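PDB 4N03: ABC-type branched-chain amino acid transport systems periplasmic component-like protein, which probably binds a fatty acid in the cleft between its two lobes and hands it to an ABC importer. Local coordinates for residues Ser129-Ala134 with Ile141-Thr146; Thr147-Met152 with Gln399-Thr404; Asp151-Val156 with Glu393-Tyr398. All blocks are in the same frame, centred on the assembly; numbering follows the deposited sequence. Where two conformers were deposited one is given.

Contact 1: residues Ser129-Ala134 with Ile141-Thr146. With PLM (palmitic acid), chain B.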
loop_
_atom_site.group_PDB
_atom_site.type_symbol
_atom_site.label_atom_id
_atom_site.label_comp_id
_atom_site.label_asym_id
_atom_site.label_seq_id
_atom_site.Cartn_x
_atom_site.Cartn_y
_atom_site.Cartn_z
ATOM N N SER A 129 -1.496 3.279 -3.956
ATOM C CA SER A 129 -1.567 2.272 -2.841
ATOM C C SER A 129 -1.511 0.901 -3.523
ATOM O O SER A 129 -2.487 0.249 -3.877
ATOM C CB SER A 129 -2.800 2.455 -1.978
ATOM O OG SER A 129 -2.801 3.708 -1.354
ATOM N N ALA A 130 -0.278 0.537 -3.861
ATOM C CA ALA A 130 0.095 -0.540 -4.718
ATOM C C ALA A 130 1.620 -0.633 -4.683
ATOM O O ALA A 130 2.284 0.389 -4.746
ATOM C CB ALA A 130 -0.360 -0.287 -6.114
ATOM N N TRP A 131 2.142 -1.814 -4.526
ATOM C CA TRP A 131 3.553 -1.975 -4.257
ATOM C C TRP A 131 4.270 -2.986 -5.159
ATOM O O TRP A 131 5.292 -3.520 -4.814
ATOM C CB TRP A 131 3.769 -2.218 -2.751
ATOM C CG TRP A 131 3.328 -1.042 -1.950
ATOM C CD1 TRP A 131 4.048 0.069 -1.801
ATOM C CD2 TRP A 131 2.035 -0.771 -1.347
ATOM N NE1 TRP A 131 3.353 1.028 -1.106
ATOM C CE2 TRP A 131 2.082 0.535 -0.851
ATOM C CE3 TRP A 131 0.849 -1.487 -1.220
ATOM C CZ2 TRP A 131 1.001 1.126 -0.188
ATOM C CZ3 TRP A 131 -0.202 -0.909 -0.560
ATOM C CH2 TRP A 131 -0.123 0.376 -0.049
ATOM N N THR A 132 3.705 -3.219 -6.336
ATOM C CA THR A 132 4.387 -4.020 -7.302
ATOM C C THR A 132 5.636 -3.320 -7.839
ATOM O O THR A 132 5.674 -2.124 -8.086
ATOM C CB THR A 132 3.437 -4.367 -8.454
ATOM O OG1 THR A 132 4.107 -5.252 -9.357
ATOM C CG2 THR A 132 2.965 -3.175 -9.253
ATOM N N THR A 133 6.651 -4.135 -8.176
ATOM C CA THR A 133 7.824 -3.656 -8.885
ATOM C C THR A 133 7.470 -3.219 -10.302
ATOM O O THR A 133 8.237 -2.462 -10.908
ATOM C CB THR A 133 8.892 -4.746 -8.944
ATOM O OG1 THR A 133 8.321 -5.946 -9.481
ATOM C CG2 THR A 133 9.409 -5.033 -7.566
ATOM N N ALA A 134 6.302 -3.616 -10.806
ATOM C CA ALA A 134 5.898 -3.181 -12.111
ATOM C C ALA A 134 5.676 -1.686 -12.202
ATOM O O ALA A 134 5.567 -1.147 -13.283
ATOM C CB ALA A 134 4.690 -3.966 -12.576
ATOM N N ILE A 141 5.711 8.123 -11.030
ATOM C CA ILE A 141 5.021 7.252 -10.085
ATOM C C ILE A 141 5.879 7.059 -8.875
ATOM O O ILE A 141 7.020 6.607 -9.009
ATOM C CB ILE A 141 4.644 5.907 -10.705
ATOM C CG1 ILE A 141 3.772 6.115 -11.944
ATOM C CG2 ILE A 141 3.960 5.053 -9.651
ATOM C CD1 ILE A 141 3.471 4.836 -12.709
ATOM N N GLN A 142 5.404 7.454 -7.693
ATOM C CA GLN A 142 6.128 7.141 -6.465
ATOM C C GLN A 142 5.579 5.915 -5.817
ATOM O O GLN A 142 4.498 5.963 -5.206
ATOM C CB GLN A 142 6.035 8.300 -5.478
ATOM C CG GLN A 142 6.752 8.003 -4.164
ATOM C CD GLN A 142 8.249 7.823 -4.443
ATOM O OE1 GLN A 142 8.890 8.740 -4.944
ATOM N NE2 GLN A 142 8.794 6.679 -4.098
ATOM N N VAL A 143 6.326 4.822 -5.885
ATOM C CA VAL A 143 5.984 3.640 -5.117
ATOM C C VAL A 143 6.504 3.874 -3.721
ATOM O O VAL A 143 7.672 4.110 -3.505
ATOM C CB VAL A 143 6.603 2.375 -5.722
ATOM C CG1 VAL A 143 6.182 1.182 -4.870
ATOM C CG2 VAL A 143 6.166 2.189 -7.177
ATOM N N THR A 144 5.586 3.929 -2.757
ATOM C CA THR A 144 5.992 4.206 -1.380
ATOM C C THR A 144 6.505 2.945 -0.698
ATOM O O THR A 144 6.297 1.849 -1.212
ATOM C CB THR A 144 4.819 4.780 -0.593
ATOM O OG1 THR A 144 3.746 3.849 -0.633
ATOM C CG2 THR A 144 4.360 6.130 -1.175
ATOM N N GLY A 145 7.191 3.066 0.406
ATOM C CA GLY A 145 7.562 1.912 1.194
ATOM C C GLY A 145 8.436 0.932 0.416
ATOM O O GLY A 145 9.281 1.339 -0.404
ATOM N N THR A 146 8.261 -0.331 0.752
ATOM C CA THR A 146 8.886 -1.462 0.080
ATOM C C THR A 146 8.015 -1.927 -1.079
ATOM O O THR A 146 6.813 -1.596 -1.170
ATOM C CB THR A 146 8.980 -2.634 1.072
ATOM O OG1 THR A 146 7.647 -2.810 1.572
ATOM C CG2 THR A 146 9.923 -2.372 2.213
HETATM C C1 PLM B . -2.570 -4.355 -5.084
HETATM O O1 PLM B . -1.368 -3.981 -5.087
HETATM O O2 PLM B . -3.283 -4.463 -6.105
HETATM C C2 PLM B . -3.259 -4.523 -3.750
HETATM C C3 PLM B . -3.706 -3.077 -3.262
HETATM C C4 PLM B . -4.214 -3.061 -1.839
HETATM C C5 PLM B . -4.690 -1.716 -1.411
HETATM C C6 PLM B . -5.143 -1.528 0.053
HETATM C C7 PLM B . -3.975 -1.063 0.913
HETATM C C8 PLM B . -4.226 -1.023 2.395
HETATM C C9 PLM B . -3.189 -0.277 3.212
HETATM C CA PLM B . -2.013 -1.139 3.730
HETATM C CB PLM B . -0.897 -0.163 4.277
HETATM C CC PLM B . 0.489 -0.473 3.638
HETATM C CD PLM B . 1.467 0.683 3.671
HETATM C CE PLM B . 2.828 0.453 3.028
HETATM C CF PLM B . 3.440 1.784 2.564
HETATM C CG PLM B . 4.204 2.540 3.637
HETATM O O HOH W 1 3.092 2.967 -3.789
#
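The indole of Trp-131 is the flat group around which 129-134 and 141-146 meet, and Thr-144 sits at its edge. On one face the backbone carbon Ser-129 C lies toward the rim. On the opposite face the palmitate chain passes, its atom CE 3.6 Å above the ring plane and again displaced from the centre. Both segments belong to the long loop that leads from the last strand, 126-129, of the four-stranded sheet to helix 148-161, a connection between the two lobes of this leucine-binding-protein-type fold. The indole thus forms part of the wall of the fatty acid site. A chi1 of -63° sets Trp-131 CG beside the backbone N, 3.6 Å from Thr-146 O. The ring NE1 donates to Thr-144 OG1 at 2.9 Å. The bond is fairly straight, 158° at the hydrogen, and the acceptor lies close to the ring plane, so it should resist rotation of the indole about its own axis. The pyrrole side is also packed by Val-143, whose CG1 is 3.9 Å from Trp-131 CD1. Gly-145, next after Thr-144, has a positive phi, which by itself favours glycine; a CB there would also come within 3.0 Å of palmitate CF. The lipid tail therefore runs close by the backbone as well as the ring, and Trp-131 CZ2 touches CF at 3.7 Å. On the Ser-129 side of the indole a water ties the two backbones together: it donates to Ala-130 O at 2.9 Å and accepts from Thr-144 N at 2.9 Å.

Contact 2: residues Thr147-Met152 with Gln399-Thr404. With PLM (palmitic acid), chain B.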
loop_
_atom_site.group_PDB
_atom_site.type_symbol
_atom_site.label_atom_id
_atom_site.label_comp_id
_atom_site.label_asym_id
_atom_site.label_seq_id
_atom_site.Cartn_x
_atom_site.Cartn_y
_atom_site.Cartn_z
ATOM N N THR A 147 8.593 -2.728 -1.962
ATOM C CA THR A 147 7.831 -3.500 -2.915
ATOM C C THR A 147 7.477 -4.864 -2.358
ATOM O O THR A 147 8.075 -5.346 -1.399
ATOM C CB THR A 147 8.595 -3.591 -4.239
ATOM O OG1 THR A 147 9.943 -3.997 -4.022
ATOM C CG2 THR A 147 8.566 -2.264 -4.931
ATOM N N TYR A 148 6.500 -5.511 -2.989
ATOM C CA TYR A 148 5.937 -6.729 -2.440
ATOM C C TYR A 148 6.918 -7.856 -2.276
ATOM O O TYR A 148 6.858 -8.673 -1.380
ATOM C CB TYR A 148 4.799 -7.220 -3.300
ATOM C CG TYR A 148 3.550 -6.405 -3.228
ATOM C CD1 TYR A 148 2.936 -6.061 -2.003
ATOM C CD2 TYR A 148 2.961 -5.934 -4.367
ATOM C CE1 TYR A 148 1.766 -5.322 -1.966
ATOM C CE2 TYR A 148 1.782 -5.206 -4.319
ATOM C CZ TYR A 148 1.177 -4.903 -3.104
ATOM O OH TYR A 148 0.005 -4.178 -2.990
ATOM N N ASP A 149 7.823 -7.992 -3.265
ATOM C CA ASP A 149 8.886 -8.986 -3.250
ATOM C C ASP A 149 9.796 -8.830 -2.047
ATOM O O ASP A 149 10.055 -9.780 -1.344
ATOM C CB ASP A 149 9.648 -9.059 -4.565
ATOM C CG ASP A 149 10.142 -7.751 -5.138
ATOM O OD1 ASP A 149 9.949 -6.677 -4.520
ATOM O OD2 ASP A 149 10.714 -7.826 -6.260
ATOM N N VAL A 150 10.266 -7.601 -1.822
ATOM C CA VAL A 150 11.090 -7.325 -0.667
ATOM C C VAL A 150 10.365 -7.644 0.624
ATOM O O VAL A 150 10.969 -8.219 1.533
ATOM C CB VAL A 150 11.514 -5.834 -0.693
ATOM C CG1 VAL A 150 12.072 -5.331 0.646
ATOM C CG2 VAL A 150 12.513 -5.621 -1.828
ATOM N N ASP A 151 9.063 -7.347 0.744
ATOM C CA ASP A 151 8.329 -7.725 1.945
ATOM C C ASP A 151 8.320 -9.240 2.162
ATOM O O ASP A 151 8.478 -9.684 3.283
ATOM C CB ASP A 151 6.887 -7.233 1.922
ATOM C CG ASP A 151 6.743 -5.761 2.223
ATOM O OD1 ASP A 151 7.636 -5.150 2.811
ATOM O OD2 ASP A 151 5.637 -5.268 1.868
HETATM N N MSE A 152 8.096 -10.048 1.110
HETATM C CA MSE A 152 8.142 -11.487 1.284
HETATM C C MSE A 152 9.540 -11.995 1.567
HETATM O O MSE A 152 9.677 -12.946 2.305
HETATM C CB MSE A 152 7.566 -12.206 0.055
HETATM C CG MSE A 152 6.055 -12.033 -0.104
HETATM SE SE MSE A 152 5.065 -12.889 1.323
HETATM C CE MSE A 152 4.686 -11.434 2.398
ATOM N N GLN A 399 18.121 -8.317 -6.178
ATOM C CA GLN A 399 17.950 -7.471 -7.352
ATOM C C GLN A 399 16.507 -7.227 -7.649
ATOM O O GLN A 399 15.772 -8.138 -7.994
ATOM C CB GLN A 399 18.617 -8.130 -8.567
ATOM C CG GLN A 399 20.050 -8.476 -8.398
ATOM C CD GLN A 399 20.854 -7.256 -8.080
ATOM O OE1 GLN A 399 21.134 -6.463 -9.001
ATOM N NE2 GLN A 399 21.258 -7.077 -6.831
ATOM N N VAL A 400 16.064 -5.976 -7.468
ATOM C CA VAL A 400 14.663 -5.664 -7.586
ATOM C C VAL A 400 14.398 -5.331 -9.061
ATOM O O VAL A 400 15.044 -4.451 -9.623
ATOM C CB VAL A 400 14.272 -4.474 -6.679
ATOM C CG1 VAL A 400 12.806 -4.183 -6.828
ATOM C CG2 VAL A 400 14.611 -4.792 -5.229
ATOM N N PRO A 401 13.436 -6.005 -9.702
ATOM C CA PRO A 401 13.148 -5.670 -11.094
ATOM C C PRO A 401 12.500 -4.315 -11.229
ATOM O O PRO A 401 11.807 -3.838 -10.281
ATOM C CB PRO A 401 12.196 -6.794 -11.541
ATOM C CG PRO A 401 11.544 -7.214 -10.273
ATOM C CD PRO A 401 12.610 -7.106 -9.224
ATOM N N VAL A 402 12.673 -3.642 -12.347
ATOM C CA VAL A 402 12.239 -2.309 -12.561
ATOM C C VAL A 402 11.231 -2.245 -13.670
ATOM O O VAL A 402 11.564 -2.399 -14.829
ATOM C CB VAL A 402 13.438 -1.393 -12.869
ATOM C CG1 VAL A 402 12.937 0.030 -13.084
ATOM C CG2 VAL A 402 14.435 -1.430 -11.724
ATOM N N GLY A 403 9.953 -2.057 -13.309
ATOM C CA GLY A 403 8.879 -1.926 -14.286
ATOM C C GLY A 403 8.244 -3.220 -14.772
ATOM O O GLY A 403 7.362 -3.185 -15.613
ATOM N N THR A 404 8.678 -4.349 -14.212
ATOM C CA THR A 404 8.117 -5.651 -14.437
ATOM C C THR A 404 8.132 -6.392 -13.107
ATOM O O THR A 404 8.706 -5.885 -12.137
ATOM C CB THR A 404 8.991 -6.445 -15.444
ATOM O OG1 THR A 404 10.320 -6.587 -14.908
ATOM C CG2 THR A 404 9.057 -5.775 -16.803
HETATM C C1 PLM B . -2.570 -4.355 -5.084
HETATM O O1 PLM B . -1.368 -3.981 -5.087
HETATM O O2 PLM B . -3.283 -4.463 -6.105
HETATM C C2 PLM B . -3.259 -4.523 -3.750
HETATM C C3 PLM B . -3.706 -3.077 -3.262
HETATM C C4 PLM B . -4.214 -3.061 -1.839
HETATM C C5 PLM B . -4.690 -1.716 -1.411
HETATM C C6 PLM B . -5.143 -1.528 0.053
HETATM C C7 PLM B . -3.975 -1.063 0.913
HETATM C C8 PLM B . -4.226 -1.023 2.395
HETATM C C9 PLM B . -3.189 -0.277 3.212
HETATM C CA PLM B . -2.013 -1.139 3.730
HETATM C CB PLM B . -0.897 -0.163 4.277
HETATM C CC PLM B . 0.489 -0.473 3.638
HETATM C CD PLM B . 1.467 0.683 3.671
HETATM C CE PLM B . 2.828 0.453 3.028
HETATM C CF PLM B . 3.440 1.784 2.564
HETATM C CG PLM B . 4.204 2.540 3.637
#
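This is a small packing contact between the first turn of helix 148-161 and the C-terminal tail, 399-404, beside the lobe-to-lobe connection of a periplasmic-binding-protein fold. It buries 132 Å² and rests on van der Waals packing. Val-400 points at the helix and spreads its two methyls: CG2 meets Val-150 CG2 at 4.1 Å, the two side chains crossing at about a right angle, while CG1 lies 4.0 Å from Thr-147 OG1. Next along the tail, Pro-401 and Asp-149 reach toward each other tip to tip, with Pro-401 CD 3.6 Å from Asp-149 OD2. The carboxylate is held from within its own turn. With CG set between the backbone N and the carbonyl carbon (chi1 50°), OD1 accepts from Thr-147 OG1 at 2.7 Å and, by a bent bond of 135°, from Val-150 N. OD2 is taken by the hydroxyl of Tyr-398. The place of Asp-149 in the first turn of the helix is likely to favour its charged form. An alanine here would probably leave the Thr-147 and Tyr-398 hydroxyls without their acceptor and open a gap beside Pro-401. From the same helix turn Tyr-148 extends to the ligand, which Tyr-84 and Ser-109 also bind: palmitate O1 lies at the ring edge, near the ring plane, and accepts from Tyr-148 OH at 2.5 Å.

Contact 3: residues Asp151-Val156 with Glu393-Tyr398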
loop_
_atom_site.group_PDB
_atom_site.type_symbol
_atom_site.label_atom_id
_atom_site.label_comp_id
_atom_site.label_asym_id
_atom_site.label_seq_id
_atom_site.Cartn_x
_atom_site.Cartn_y
_atom_site.Cartn_z
ATOM N N ASP A 151 9.063 -7.347 0.744
ATOM C CA ASP A 151 8.329 -7.725 1.945
ATOM C C ASP A 151 8.320 -9.240 2.162
ATOM O O ASP A 151 8.478 -9.684 3.283
ATOM C CB ASP A 151 6.887 -7.233 1.922
ATOM C CG ASP A 151 6.743 -5.761 2.223
ATOM O OD1 ASP A 151 7.636 -5.150 2.811
ATOM O OD2 ASP A 151 5.637 -5.268 1.868
HETATM N N MSE A 152 8.096 -10.048 1.110
HETATM C CA MSE A 152 8.142 -11.487 1.284
HETATM C C MSE A 152 9.540 -11.995 1.567
HETATM O O MSE A 152 9.677 -12.946 2.305
HETATM C CB MSE A 152 7.566 -12.206 0.055
HETATM C CG MSE A 152 6.055 -12.033 -0.104
HETATM SE SE MSE A 152 5.065 -12.889 1.323
HETATM C CE MSE A 152 4.686 -11.434 2.398
ATOM N N ILE A 153 10.566 -11.380 1.004
ATOM C CA ILE A 153 11.925 -11.830 1.330
ATOM C C ILE A 153 12.216 -11.618 2.811
ATOM O O ILE A 153 12.666 -12.510 3.529
ATOM C CB ILE A 153 12.943 -11.104 0.439
ATOM C CG1 ILE A 153 12.780 -11.564 -1.026
ATOM C CG2 ILE A 153 14.348 -11.417 0.906
ATOM C CD1 ILE A 153 13.455 -10.631 -2.005
ATOM N N ASN A 154 11.940 -10.390 3.275
ATOM C CA ASN A 154 12.065 -10.086 4.711
ATOM C C ASN A 154 11.214 -11.028 5.550
ATOM O O ASN A 154 11.658 -11.555 6.550
ATOM C CB ASN A 154 11.735 -8.627 4.986
ATOM C CG ASN A 154 12.850 -7.669 4.625
ATOM O OD1 ASN A 154 14.027 -7.993 4.736
ATOM N ND2 ASN A 154 12.494 -6.468 4.223
ATOM N N GLY A 155 9.970 -11.231 5.130
ATOM C CA GLY A 155 9.077 -12.066 5.892
ATOM C C GLY A 155 9.469 -13.518 5.985
ATOM O O GLY A 155 9.375 -14.154 7.024
ATOM N N VAL A 156 9.956 -14.108 4.870
ATOM C CA VAL A 156 10.459 -15.474 4.894
ATOM C C VAL A 156 11.711 -15.580 5.731
ATOM O O VAL A 156 11.878 -16.538 6.485
ATOM C CB VAL A 156 10.631 -16.025 3.467
ATOM C CG1 VAL A 156 11.323 -17.369 3.496
ATOM C CG2 VAL A 156 9.255 -16.095 2.790
ATOM N N GLU A 393 19.654 -8.907 5.259
ATOM C CA GLU A 393 20.727 -8.987 4.244
ATOM C C GLU A 393 20.233 -9.587 2.956
ATOM O O GLU A 393 20.597 -9.152 1.868
ATOM C CB GLU A 393 21.934 -9.733 4.775
ATOM C CG GLU A 393 22.675 -8.994 5.866
ATOM C CD GLU A 393 23.169 -7.612 5.477
ATOM O OE1 GLU A 393 23.920 -7.475 4.477
ATOM O OE2 GLU A 393 22.810 -6.630 6.178
ATOM N N LEU A 394 19.376 -10.578 3.082
ATOM C CA LEU A 394 18.796 -11.227 1.975
ATOM C C LEU A 394 18.069 -10.226 1.075
ATOM O O LEU A 394 18.213 -10.219 -0.150
ATOM C CB LEU A 394 17.875 -12.306 2.537
ATOM C CG LEU A 394 17.288 -13.281 1.554
ATOM C CD1 LEU A 394 18.330 -14.102 0.840
ATOM C CD2 LEU A 394 16.306 -14.228 2.254
ATOM N N ALA A 395 17.229 -9.372 1.695
ATOM C CA ALA A 395 16.541 -8.354 0.939
ATOM C C ALA A 395 17.453 -7.240 0.427
ATOM O O ALA A 395 17.219 -6.683 -0.625
ATOM C CB ALA A 395 15.427 -7.736 1.755
ATOM N N LYS A 396 18.481 -6.912 1.200
ATOM C CA LYS A 396 19.398 -5.859 0.827
ATOM C C LYS A 396 20.141 -6.206 -0.477
ATOM O O LYS A 396 20.377 -5.330 -1.262
ATOM C CB LYS A 396 20.451 -5.699 1.906
ATOM C CG LYS A 396 21.440 -4.549 1.715
ATOM C CD LYS A 396 22.268 -4.443 3.014
ATOM C CE LYS A 396 23.193 -3.279 3.107
ATOM N NZ LYS A 396 24.058 -3.490 4.295
ATOM N N ASN A 397 20.496 -7.480 -0.690
ATOM C CA ASN A 397 21.301 -7.889 -1.813
ATOM C C ASN A 397 20.471 -8.320 -3.010
ATOM O O ASN A 397 21.017 -8.513 -4.089
ATOM C CB ASN A 397 22.315 -8.973 -1.404
ATOM C CG ASN A 397 23.282 -8.489 -0.337
ATOM O OD1 ASN A 397 23.552 -7.299 -0.219
ATOM N ND2 ASN A 397 23.794 -9.393 0.416
ATOM N N TYR A 398 19.173 -8.508 -2.816
ATOM C CA TYR A 398 18.252 -8.907 -3.853
ATOM C C TYR A 398 18.186 -7.842 -4.919
ATOM O O TYR A 398 18.210 -6.646 -4.661
ATOM C CB TYR A 398 16.866 -9.024 -3.206
ATOM C CG TYR A 398 15.710 -9.239 -4.172
ATOM C CD1 TYR A 398 15.556 -10.393 -4.939
ATOM C CD2 TYR A 398 14.741 -8.269 -4.312
ATOM C CE1 TYR A 398 14.491 -10.565 -5.762
ATOM C CE2 TYR A 398 13.669 -8.439 -5.113
ATOM C CZ TYR A 398 13.515 -9.583 -5.853
ATOM O OH TYR A 398 12.474 -9.785 -6.683
#
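Ile-153 and Tyr-398 are brought together by their torsions: Ile-153 CD1 is anti to CA (chi2 164°), and Tyr-398 CG is anti to its backbone N. The methyl lands over the centre of the phenol ring, 3.5 Å from the centroid and only 13° off the ring normal, which meets the geometry of a CH-pi contact. The other branch, Ile-153 CG2, is anti to the backbone N and faces helix 393-397, where it lies 3.5 Å from Leu-394 CG and 3.9 Å from Ala-395 CB. One isoleucine therefore touches three residues and accounts for most of what helix 151-156 buries here. Ala-395 allows a near approach of the backbones, its CA 5.8 Å from that of Ile-153, and its CB also rests 3.3 Å from Asn-154 OD1. That amide is satisfied elsewhere: OD1 bonds Ser-392 OG, and ND2 bonds Thr-370 OG1 and Arg-368 O. The Tyr-190 ring of helix 179-195 also meets Tyr-398. With short-segment axes 8.6 Å apart and running at 155°, this is a near-antiparallel helix pair, the short C-terminal helix 393-397 packing on a helix that flanks the seven-stranded sheet of an alpha/beta lobe.

In the fold
The three contacts follow one path, from the ligand cleft out along helix 148-161. Contacts 1 and 2, with centres about 9 Å apart, both touch palmitate, the first beside its chain and the second at its carboxylate. They are joined by Thr-146 OG1 to Asp-151 OD1 (2.6 Å) and by Thr-133 OG1 to Thr-404 O (2.7 Å), both probable hydrogen bonds. Contact 3 lies about 10 Å from contact 2, centre to centre, and shares Asp-151 and Met-152 with it; Asp-149 OD2 and Tyr-398 OH link them at 2.7 Å. Contact 3 is more remote from the lipid: the side chain of Asn-154 is about 12 Å from the bound PLM (palmitic acid), between nearest atoms.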